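Local coordinates for mating-type switching protein swi5 (Schizosaccharomyces pombe, PDB 3VIQ) that works with its partner sfr1 as an activator of Rad51-type recombination in DNA repair, and is required for normal mating-type switching, at residues H11-E14 against Q15-E18; T49-E52 against I53-I56; V73-F76 against D77-V81. All coordinates share one frame; numbering follows the deposited sequence.

Interaction 1 (H11-E14 against Q15-E18); sequences HLLE and QQKE
Leu13 lies alongside Gln16, one helical turn further on, both side chains pointing the same way, with Leu13 CD2 3.5 Å from Gln16 OE1. The two reach this position by different first torsions: in Leu13, CG stands anti to its own carbonyl carbon (chi1 -80°), whereas in Gln16 it is swung anti to the backbone N (chi1 -167°). The extended glutamine chain therefore runs beside the leucine branch. Beneath them the backbone is regular: Lys17 N donates to Leu13 O at 2.9 Å, and Gln15, Gln16 and Glu18 repeat the same i to i+4 pattern back to His11, Leu12 and Glu14.

On another side of the helix, His11 ND1 donates to Glu14 OE1 at 2.8 Å, with an N-H...O angle of 161°. The oxygen sits in the plane of the imidazole, at its edge, whereas the ring nitrogen comes from above the carboxylate plane. The other oxygen, Glu14 OE2, forms a salt bridge with Arg8 of the Sfr1 chain, and Lys17 NZ pairs with Glu15 of that same chain. One carboxylate thus joins an intrahelical contact to an intersubunit one. Leu13 and Gln16 also pack on the Sfr1 chain, and these packing contacts, with the charged pairs beside them, are consistent with a long helix-to-helix, coiled-coil-like pairing of Swi5 and Sfr1.

Interaction 2 (T49-E52 against I53-I56); sequences TYNE and IRDI
Thr49 accepts the N-H of Ile53 through its backbone O at 3.0 Å, and Ile53 CG2 comes within 3.3 Å of the same oxygen. Next, Tyr50 receives Arg54 N on its carbonyl O, and its side chain meets the arginine again further out. With CG anti to the backbone N (chi1 162°), the ring reaches along the helix until Tyr50 CZ lies 3.7 Å above the centre of the Arg54 guanidinium. The two planes are 39° apart, so this is an inclined contact and not a parallel stack. Tyr50 OH is 2.9 Å from Arg54 NH1 but lies over a face of the guanidinium, where the in-plane N-H groups do not point at it; the hydroxyl instead bonds to the backbone O of Glu85, whose terminal OXT forms a salt bridge with Arg54 NH1. This i to i+4 pair on helix 36-67 thereby receives the chain's C-terminus, while Trp48 of the Sfr1 chain packs on the arginine. Asn51 offers its backbone O to Asp55 N, and a water donates to that oxygen while accepting from Arg54 NE at 3.2 Å, in the guanidinium plane. At Glu52 the backbone O takes Ile56 N at 3.0 Å, with Ile56 CG1 3.3 Å from Glu52 O.

Interaction 3 (V73-F76 against D77-V81); sequences VELF and DRFGV
The Phe76 ring is approached obliquely by Val81 CG2, 4.0 Å from Phe76 CG, and carries Val73 CA over the centre of one face. Arg78 CG covers one face of the Phe79 ring, and Phe79 CE2 in turn lies over a face of the Arg78 guanidinium, offset toward its rim. Across the turn Phe79 runs beside Leu75, Phe79 CE2 3.9 Å from Leu75 CB; with Phe79 CG anti to its carbonyl carbon (chi1 -64°), Phe79 CD2 lies 3.2 Å from Leu75 O, which also accepts Phe79 N at 3.2 Å.

The short, weakly bonded helix 76-79 ends in a Schellman motif: Gly80 has positive phi (83°), Val81 N bonds back to Phe76 O at 3.0 Å, and Gly80 N to Asp77 O at 3.1 Å. One water joins Val73 O to Asp77 N, with a weak bond to Glu74 O; a second joins Glu74 O to Arg78 N.

Leu75, Phe76 and Phe79 also touch helix 36-67, Phe79 on Ile61. Replacing Phe79 by an alanine would probably strip Leu75 CB of the ring beside it and open a gap against Ile61. Hydrocarbon contacts thus hold this turn to the long helix, while backbone and water bonds define it and Arg78 O accepts from Gln54 of the Sfr1 chain.

All three contacts are local, but their surroundings differ. Interaction 1 is a surface contact on helix 3-29; its centre is about 45 Å from that of interaction 2, on the other side of the chain's centre. Interactions 2 and 3 are partly buried, their centres about 16 Å apart and their nearest atoms about 8 Å, with no direct touch. Both concern helix 36-67: interaction 2 lies on it, whereas the apolar residues of interaction 3 rest against it. Each also meets Sfr1 differently: interaction 1 through charged side chains, interaction 2 through Trp48 of Sfr1 packing on an intrachain arginine-tyrosine-terminus cluster, and interaction 3 through a hydrogen bond to Gln54 of Sfr1 beside its apolar packing.

Interaction 1 (H11-E14 against Q15-E18)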
ATOM      1  N   HIS B  11      -5.550  -7.069  41.696  1.00 40.03           N
ATOM      2  CA  HIS B  11      -6.328  -8.302  41.526  1.00 43.93           C
ATOM      3  C   HIS B  11      -7.384  -8.153  40.405  1.00 44.02           C
ATOM      4  O   HIS B  11      -7.608  -9.095  39.641  1.00 41.44           O
ATOM      5  CB  HIS B  11      -6.998  -8.812  42.842  1.00 49.39           C
ATOM      6  CG  HIS B  11      -6.030  -9.376  43.862  1.00 55.95           C
ATOM      7  ND1 HIS B  11      -5.072 -10.325  43.555  1.00 55.22           N
ATOM      8  CD2 HIS B  11      -5.909  -9.146  45.199  1.00 57.58           C
ATOM      9  CE1 HIS B  11      -4.388 -10.631  44.646  1.00 57.81           C
ATOM     10  NE2 HIS B  11      -4.879  -9.936  45.658  1.00 56.42           N
ATOM     11  N   LEU B  12      -8.012  -6.989  40.280  1.00 42.03           N
ATOM     12  CA  LEU B  12      -8.880  -6.746  39.120  1.00 44.42           C
ATOM     13  C   LEU B  12      -8.142  -6.847  37.766  1.00 42.57           C
ATOM     14  O   LEU B  12      -8.675  -7.403  36.804  1.00 44.37           O
ATOM     15  CB  LEU B  12      -9.563  -5.396  39.240  1.00 46.92           C
ATOM     16  CG  LEU B  12     -10.602  -5.353  40.358  1.00 51.37           C
ATOM     17  CD1 LEU B  12     -10.950  -3.901  40.706  1.00 50.46           C
ATOM     18  CD2 LEU B  12     -11.857  -6.186  39.917  1.00 52.56           C
ATOM     19  N   LEU B  13      -6.900  -6.379  37.717  1.00 39.03           N
ATOM     20  CA  LEU B  13      -6.124  -6.441  36.479  1.00 38.19           C
ATOM     21  C   LEU B  13      -5.775  -7.907  36.181  1.00 42.28           C
ATOM     22  O   LEU B  13      -5.715  -8.313  35.020  1.00 41.62           O
ATOM     23  CB  LEU B  13      -4.854  -5.596  36.618  1.00 36.52           C
ATOM     24  CG  LEU B  13      -5.107  -4.092  36.417  1.00 36.06           C
ATOM     25  CD1 LEU B  13      -3.943  -3.257  36.996  1.00 32.34           C
ATOM     26  CD2 LEU B  13      -5.329  -3.769  34.933  1.00 32.17           C
ATOM     27  N   GLU B  14      -5.546  -8.694  37.236  1.00 40.92           N
ATOM     28  CA  GLU B  14      -5.226 -10.086  37.060  1.00 42.26           C
ATOM     29  C   GLU B  14      -6.422 -10.745  36.420  1.00 41.06           C
ATOM     30  O   GLU B  14      -6.254 -11.469  35.466  1.00 40.81           O
ATOM     31  CB  GLU B  14      -4.864 -10.782  38.371  1.00 43.67           C
ATOM     32  CG  GLU B  14      -3.458 -10.493  38.838  1.00 45.21           C
ATOM     33  CD  GLU B  14      -3.181 -10.848  40.299  1.00 47.31           C
ATOM     34  OE1 GLU B  14      -4.090 -11.240  41.063  1.00 51.84           O
ATOM     35  OE2 GLU B  14      -2.007 -10.718  40.698  1.00 50.86           O
ATOM     36  N   GLN B  15      -7.615 -10.476  36.922  1.00 42.66           N
ATOM     37  CA  GLN B  15      -8.834 -11.090  36.371  1.00 47.57           C
ATOM     38  C   GLN B  15      -9.157 -10.588  34.969  1.00 45.50           C
ATOM     39  O   GLN B  15      -9.648 -11.336  34.132  1.00 46.45           O
ATOM     40  CB  GLN B  15     -10.014 -10.825  37.271  1.00 50.61           C
ATOM     41  CG  GLN B  15      -9.846 -11.441  38.630  1.00 57.67           C
ATOM     42  CD  GLN B  15     -10.882 -10.954  39.595  1.00 62.34           C
ATOM     43  OE1 GLN B  15     -10.566 -10.246  40.552  1.00 74.40           O
ATOM     44  NE2 GLN B  15     -12.140 -11.317  39.348  1.00 71.32           N
ATOM     45  N   GLN B  16      -8.892  -9.309  34.725  1.00 43.44           N
ATOM     46  CA  GLN B  16      -9.079  -8.754  33.383  1.00 41.63           C
ATOM     47  C   GLN B  16      -8.179  -9.462  32.377  1.00 39.19           C
ATOM     48  O   GLN B  16      -8.609  -9.822  31.271  1.00 40.25           O
ATOM     49  CB  GLN B  16      -8.772  -7.252  33.382  1.00 38.51           C
ATOM     50  CG  GLN B  16      -9.249  -6.563  32.112  1.00 38.33           C
ATOM     51  CD  GLN B  16      -8.810  -5.125  32.020  1.00 38.04           C
ATOM     52  OE1 GLN B  16      -8.026  -4.654  32.836  1.00 41.13           O
ATOM     53  NE2 GLN B  16      -9.311  -4.414  31.024  1.00 38.99           N
ATOM     54  N   LYS B  17      -6.914  -9.603  32.740  1.00 39.20           N
ATOM     55  CA  LYS B  17      -5.956 -10.340  31.908  1.00 42.41           C
ATOM     56  C   LYS B  17      -6.386 -11.785  31.633  1.00 44.63           C
ATOM     57  O   LYS B  17      -6.302 -12.253  30.493  1.00 44.39           O
ATOM     58  CB  LYS B  17      -4.579 -10.341  32.560  1.00 41.91           C
ATOM     59  CG  LYS B  17      -3.574 -11.128  31.766  1.00 44.61           C
ATOM     60  CD  LYS B  17      -2.196 -11.136  32.393  1.00 48.12           C
ATOM     61  CE  LYS B  17      -1.191 -11.872  31.498  1.00 48.82           C
ATOM     62  NZ  LYS B  17      -0.011 -12.228  32.297  1.00 52.80           N
ATOM     63  N   GLU B  18      -6.816 -12.504  32.669  1.00 45.94           N
ATOM     64  CA  GLU B  18      -7.311 -13.895  32.502  1.00 47.11           C
ATOM     65  C   GLU B  18      -8.469 -13.983  31.561  1.00 45.80           C
ATOM     66  O   GLU B  18      -8.511 -14.867  30.701  1.00 43.59           O
ATOM     67  CB  GLU B  18      -7.813 -14.466  33.811  1.00 50.83           C
ATOM     68  CG  GLU B  18      -6.787 -15.173  34.613  1.00 56.09           C
ATOM     69  CD  GLU B  18      -7.397 -15.800  35.863  1.00 61.10           C
ATOM     70  OE1 GLU B  18      -7.267 -15.165  36.934  1.00 59.39           O
ATOM     71  OE2 GLU B  18      -8.032 -16.883  35.738  1.00 61.25           O
TER

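Interaction 2 (T49-E52 against I53-I56)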
ATOM      1  N   THR B  49      -2.534  -2.554  -2.786  1.00 45.69           N
ATOM      2  CA  THR B  49      -2.076  -2.712  -4.152  1.00 44.53           C
ATOM      3  C   THR B  49      -3.215  -2.659  -5.174  1.00 42.69           C
ATOM      4  O   THR B  49      -3.093  -1.990  -6.176  1.00 41.24           O
ATOM      5  CB  THR B  49      -1.307  -4.028  -4.268  1.00 44.07           C
ATOM      6  OG1 THR B  49      -0.271  -4.026  -3.280  1.00 44.87           O
ATOM      7  CG2 THR B  49      -0.729  -4.225  -5.680  1.00 42.03           C
ATOM      8  N   TYR B  50      -4.326  -3.341  -4.912  1.00 42.47           N
ATOM      9  CA  TYR B  50      -5.450  -3.363  -5.852  1.00 43.49           C
ATOM     10  C   TYR B  50      -6.059  -1.975  -6.062  1.00 45.70           C
ATOM     11  O   TYR B  50      -6.277  -1.541  -7.210  1.00 42.86           O
ATOM     12  CB  TYR B  50      -6.526  -4.308  -5.355  1.00 42.94           C
ATOM     13  CG  TYR B  50      -7.863  -4.091  -5.979  1.00 42.28           C
ATOM     14  CD1 TYR B  50      -8.066  -4.400  -7.297  1.00 42.21           C
ATOM     15  CD2 TYR B  50      -8.942  -3.555  -5.254  1.00 44.70           C
ATOM     16  CE1 TYR B  50      -9.294  -4.222  -7.901  1.00 43.80           C
ATOM     17  CE2 TYR B  50     -10.203  -3.365  -5.868  1.00 40.46           C
ATOM     18  CZ  TYR B  50     -10.356  -3.729  -7.192  1.00 43.62           C
ATOM     19  OH  TYR B  50     -11.528  -3.589  -7.878  1.00 43.97           O
ATOM     20  N   ASN B  51      -6.344  -1.282  -4.970  1.00 46.37           N
ATOM     21  CA  ASN B  51      -6.932   0.056  -5.089  1.00 51.32           C
ATOM     22  C   ASN B  51      -6.012   0.991  -5.827  1.00 47.72           C
ATOM     23  O   ASN B  51      -6.467   1.774  -6.668  1.00 48.32           O
ATOM     24  CB  ASN B  51      -7.268   0.639  -3.721  1.00 49.29           C
ATOM     25  CG  ASN B  51      -8.457  -0.007  -3.121  1.00 49.03           C
ATOM     26  OD1 ASN B  51      -8.440  -0.442  -1.968  1.00 52.73           O
ATOM     27  ND2 ASN B  51      -9.504  -0.107  -3.901  1.00 51.46           N
ATOM     28  N   GLU B  52      -4.711   0.889  -5.556  1.00 50.62           N
ATOM     29  CA  GLU B  52      -3.723   1.768  -6.237  1.00 49.32           C
ATOM     30  C   GLU B  52      -3.628   1.514  -7.755  1.00 50.42           C
ATOM     31  O   GLU B  52      -3.643   2.480  -8.553  1.00 49.40           O
ATOM     32  CB  GLU B  52      -2.325   1.659  -5.607  1.00 48.69           C
ATOM     33  CG  GLU B  52      -2.265   2.149  -4.160  1.00 53.23           C
ATOM     34  CD  GLU B  52      -0.854   2.221  -3.588  1.00 54.70           C
ATOM     35  OE1 GLU B  52       0.094   1.725  -4.211  1.00 59.75           O
ATOM     36  OE2 GLU B  52      -0.688   2.801  -2.494  1.00 63.62           O
ATOM     37  N   ILE B  53      -3.485   0.241  -8.156  1.00 45.83           N
ATOM     38  CA  ILE B  53      -3.235  -0.074  -9.576  1.00 43.78           C
ATOM     39  C   ILE B  53      -4.514   0.101 -10.400  1.00 44.11           C
ATOM     40  O   ILE B  53      -4.446   0.514 -11.557  1.00 44.72           O
ATOM     41  CB  ILE B  53      -2.568  -1.476  -9.809  1.00 41.17           C
ATOM     42  CG1 ILE B  53      -2.157  -1.657 -11.283  1.00 44.34           C
ATOM     43  CG2 ILE B  53      -3.495  -2.619  -9.405  1.00 38.29           C
ATOM     44  CD1 ILE B  53      -0.917  -0.806 -11.732  1.00 41.58           C
ATOM     45  N   ARG B  54      -5.681  -0.156  -9.817  1.00 45.53           N
ATOM     46  CA  ARG B  54      -6.938   0.119 -10.553  1.00 48.29           C
ATOM     47  C   ARG B  54      -7.111   1.631 -10.781  1.00 45.51           C
ATOM     48  O   ARG B  54      -7.433   2.053 -11.875  1.00 47.79           O
ATOM     49  CB  ARG B  54      -8.181  -0.456  -9.855  1.00 49.40           C
ATOM     50  CG  ARG B  54      -9.515   0.114 -10.384  1.00 50.39           C
ATOM     51  CD  ARG B  54     -10.740  -0.638  -9.904  1.00 53.39           C
ATOM     52  NE  ARG B  54     -11.084  -0.289  -8.531  1.00 51.50           N
ATOM     53  CZ  ARG B  54     -12.229  -0.587  -7.919  1.00 52.33           C
ATOM     54  NH1 ARG B  54     -13.189  -1.268  -8.532  1.00 51.64           N
ATOM     55  NH2 ARG B  54     -12.402  -0.200  -6.657  1.00 52.23           N
ATOM     56  N   ASP B  55      -6.896   2.424  -9.747  1.00 43.49           N
ATOM     57  CA  ASP B  55      -6.863   3.912  -9.867  1.00 44.67           C
ATOM     58  C   ASP B  55      -5.954   4.443 -10.981  1.00 45.98           C
ATOM     59  O   ASP B  55      -6.410   5.177 -11.879  1.00 45.09           O
ATOM     60  CB  ASP B  55      -6.457   4.511  -8.539  1.00 42.95           C
ATOM     61  CG  ASP B  55      -7.609   4.552  -7.544  1.00 49.50           C
ATOM     62  OD1 ASP B  55      -8.735   4.079  -7.858  1.00 50.71           O
ATOM     63  OD2 ASP B  55      -7.383   5.052  -6.434  1.00 53.37           O
ATOM     64  N   ILE B  56      -4.689   4.028 -10.925  1.00 44.92           N
ATOM     65  CA  ILE B  56      -3.680   4.328 -11.952  1.00 43.41           C
ATOM     66  C   ILE B  56      -4.093   3.855 -13.359  1.00 44.03           C
ATOM     67  O   ILE B  56      -4.030   4.628 -14.314  1.00 46.72           O
ATOM     68  CB  ILE B  56      -2.276   3.762 -11.562  1.00 43.42           C
ATOM     69  CG1 ILE B  56      -1.740   4.516 -10.339  1.00 46.19           C
ATOM     70  CG2 ILE B  56      -1.256   3.859 -12.739  1.00 42.35           C
ATOM     71  CD1 ILE B  56      -0.478   3.922  -9.708  1.00 49.44           C
TER
HETATM   72  O   HOH W   1      -9.317   1.882  -6.892  1.00 63.71           O

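Interaction 3 (V73-F76 against D77-V81)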
ATOM      1  N   VAL B  73     -15.331   3.802 -20.811  1.00 53.13           N
ATOM      2  CA  VAL B  73     -15.856   2.442 -20.917  1.00 51.45           C
ATOM      3  C   VAL B  73     -15.664   1.853 -22.315  1.00 52.80           C
ATOM      4  O   VAL B  73     -15.505   0.650 -22.439  1.00 52.70           O
ATOM      5  CB  VAL B  73     -17.348   2.314 -20.503  1.00 51.43           C
ATOM      6  CG1 VAL B  73     -17.506   2.458 -19.002  1.00 42.86           C
ATOM      7  CG2 VAL B  73     -18.225   3.312 -21.281  1.00 51.52           C
ATOM      8  N   GLU B  74     -15.628   2.682 -23.358  1.00 53.51           N
ATOM      9  CA  GLU B  74     -15.490   2.158 -24.709  1.00 50.77           C
ATOM     10  C   GLU B  74     -14.096   1.540 -24.933  1.00 51.31           C
ATOM     11  O   GLU B  74     -13.909   0.716 -25.843  1.00 48.55           O
ATOM     12  CB  GLU B  74     -15.811   3.235 -25.734  1.00 55.77           C
ATOM     13  CG  GLU B  74     -17.228   3.825 -25.564  1.00 60.87           C
ATOM     14  CD  GLU B  74     -17.504   5.009 -26.481  1.00 67.44           C
ATOM     15  OE1 GLU B  74     -17.119   4.954 -27.676  1.00 70.12           O
ATOM     16  OE2 GLU B  74     -18.125   5.996 -26.008  1.00 73.47           O
ATOM     17  N   LEU B  75     -13.129   1.859 -24.073  1.00 48.66           N
ATOM     18  CA  LEU B  75     -11.774   1.302 -24.240  1.00 50.10           C
ATOM     19  C   LEU B  75     -11.462   0.116 -23.331  1.00 49.10           C
ATOM     20  O   LEU B  75     -10.384  -0.533 -23.458  1.00 46.25           O
ATOM     21  CB  LEU B  75     -10.714   2.389 -24.044  1.00 53.76           C
ATOM     22  CG  LEU B  75     -10.779   3.584 -24.974  1.00 57.37           C
ATOM     23  CD1 LEU B  75     -11.898   4.509 -24.517  1.00 62.39           C
ATOM     24  CD2 LEU B  75      -9.447   4.298 -24.946  1.00 56.69           C
ATOM     25  N   PHE B  76     -12.398  -0.202 -22.436  1.00 48.80           N
ATOM     26  CA  PHE B  76     -12.166  -1.279 -21.441  1.00 45.36           C
ATOM     27  C   PHE B  76     -11.821  -2.617 -22.088  1.00 48.21           C
ATOM     28  O   PHE B  76     -10.928  -3.329 -21.610  1.00 44.74           O
ATOM     29  CB  PHE B  76     -13.368  -1.393 -20.504  1.00 46.74           C
ATOM     30  CG  PHE B  76     -13.409  -0.331 -19.400  1.00 45.62           C
ATOM     31  CD1 PHE B  76     -12.473   0.723 -19.343  1.00 45.06           C
ATOM     32  CD2 PHE B  76     -14.379  -0.407 -18.395  1.00 44.52           C
ATOM     33  CE1 PHE B  76     -12.519   1.692 -18.302  1.00 44.19           C
ATOM     34  CE2 PHE B  76     -14.435   0.537 -17.367  1.00 44.31           C
ATOM     35  CZ  PHE B  76     -13.500   1.596 -17.315  1.00 42.06           C
ATOM     36  N   ASP B  77     -12.477  -2.958 -23.195  1.00 50.23           N
ATOM     37  CA  ASP B  77     -12.186  -4.246 -23.837  1.00 54.66           C
ATOM     38  C   ASP B  77     -10.777  -4.339 -24.386  1.00 51.46           C
ATOM     39  O   ASP B  77     -10.113  -5.360 -24.231  1.00 54.56           O
ATOM     40  CB  ASP B  77     -13.174  -4.553 -24.950  1.00 56.54           C
ATOM     41  CG  ASP B  77     -14.495  -4.994 -24.419  1.00 60.79           C
ATOM     42  OD1 ASP B  77     -14.527  -5.715 -23.393  1.00 63.28           O
ATOM     43  OD2 ASP B  77     -15.511  -4.612 -25.021  1.00 66.05           O
ATOM     44  N   ARG B  78     -10.352  -3.278 -25.048  1.00 55.17           N
ATOM     45  CA  ARG B  78      -9.004  -3.158 -25.592  1.00 57.02           C
ATOM     46  C   ARG B  78      -7.935  -3.361 -24.513  1.00 53.30           C
ATOM     47  O   ARG B  78      -6.865  -3.923 -24.780  1.00 47.95           O
ATOM     48  CB  ARG B  78      -8.849  -1.769 -26.203  1.00 62.48           C
ATOM     49  CG  ARG B  78      -7.444  -1.383 -26.606  1.00 66.11           C
ATOM     50  CD  ARG B  78      -7.482  -0.237 -27.606  1.00 68.10           C
ATOM     51  NE  ARG B  78      -6.269   0.566 -27.527  1.00 73.07           N
ATOM     52  CZ  ARG B  78      -6.188   1.851 -27.854  1.00 71.76           C
ATOM     53  NH1 ARG B  78      -7.254   2.519 -28.302  1.00 69.49           N
ATOM     54  NH2 ARG B  78      -5.026   2.470 -27.718  1.00 73.87           N
ATOM     55  N   PHE B  79      -8.241  -2.910 -23.302  1.00 49.77           N
ATOM     56  CA  PHE B  79      -7.323  -3.058 -22.174  1.00 52.38           C
ATOM     57  C   PHE B  79      -7.551  -4.260 -21.268  1.00 51.25           C
ATOM     58  O   PHE B  79      -6.821  -4.428 -20.310  1.00 49.00           O
ATOM     59  CB  PHE B  79      -7.258  -1.745 -21.382  1.00 51.62           C
ATOM     60  CG  PHE B  79      -6.681  -0.626 -22.190  1.00 55.71           C
ATOM     61  CD1 PHE B  79      -5.343  -0.654 -22.561  1.00 56.19           C
ATOM     62  CD2 PHE B  79      -7.485   0.422 -22.658  1.00 55.89           C
ATOM     63  CE1 PHE B  79      -4.800   0.362 -23.351  1.00 55.60           C
ATOM     64  CE2 PHE B  79      -6.950   1.419 -23.453  1.00 57.95           C
ATOM     65  CZ  PHE B  79      -5.597   1.388 -23.792  1.00 55.95           C
ATOM     66  N   GLY B  80      -8.539  -5.105 -21.579  1.00 49.42           N
ATOM     67  CA  GLY B  80      -8.716  -6.370 -20.858  1.00 45.70           C
ATOM     68  C   GLY B  80      -9.466  -6.260 -19.547  1.00 44.32           C
ATOM     69  O   GLY B  80      -9.412  -7.172 -18.727  1.00 46.64           O
ATOM     70  N   VAL B  81     -10.201  -5.171 -19.368  1.00 40.75           N
ATOM     71  CA  VAL B  81     -10.949  -4.934 -18.149  1.00 42.70           C
ATOM     72  C   VAL B  81     -12.434  -4.684 -18.410  1.00 43.08           C
ATOM     73  O   VAL B  81     -12.869  -4.537 -19.545  1.00 43.26           O
ATOM     74  CB  VAL B  81     -10.378  -3.756 -17.347  1.00 42.93           C
ATOM     75  CG1 VAL B  81      -9.025  -4.127 -16.784  1.00 42.03           C
ATOM     76  CG2 VAL B  81     -10.250  -2.513 -18.204  1.00 43.68           C
TER
HETATM   77  O   HOH W   2     -14.721  -1.474 -24.237  1.00 46.50           O
HETATM   78  O   HOH W   3     -12.435  -1.596 -26.318  1.00 46.59           O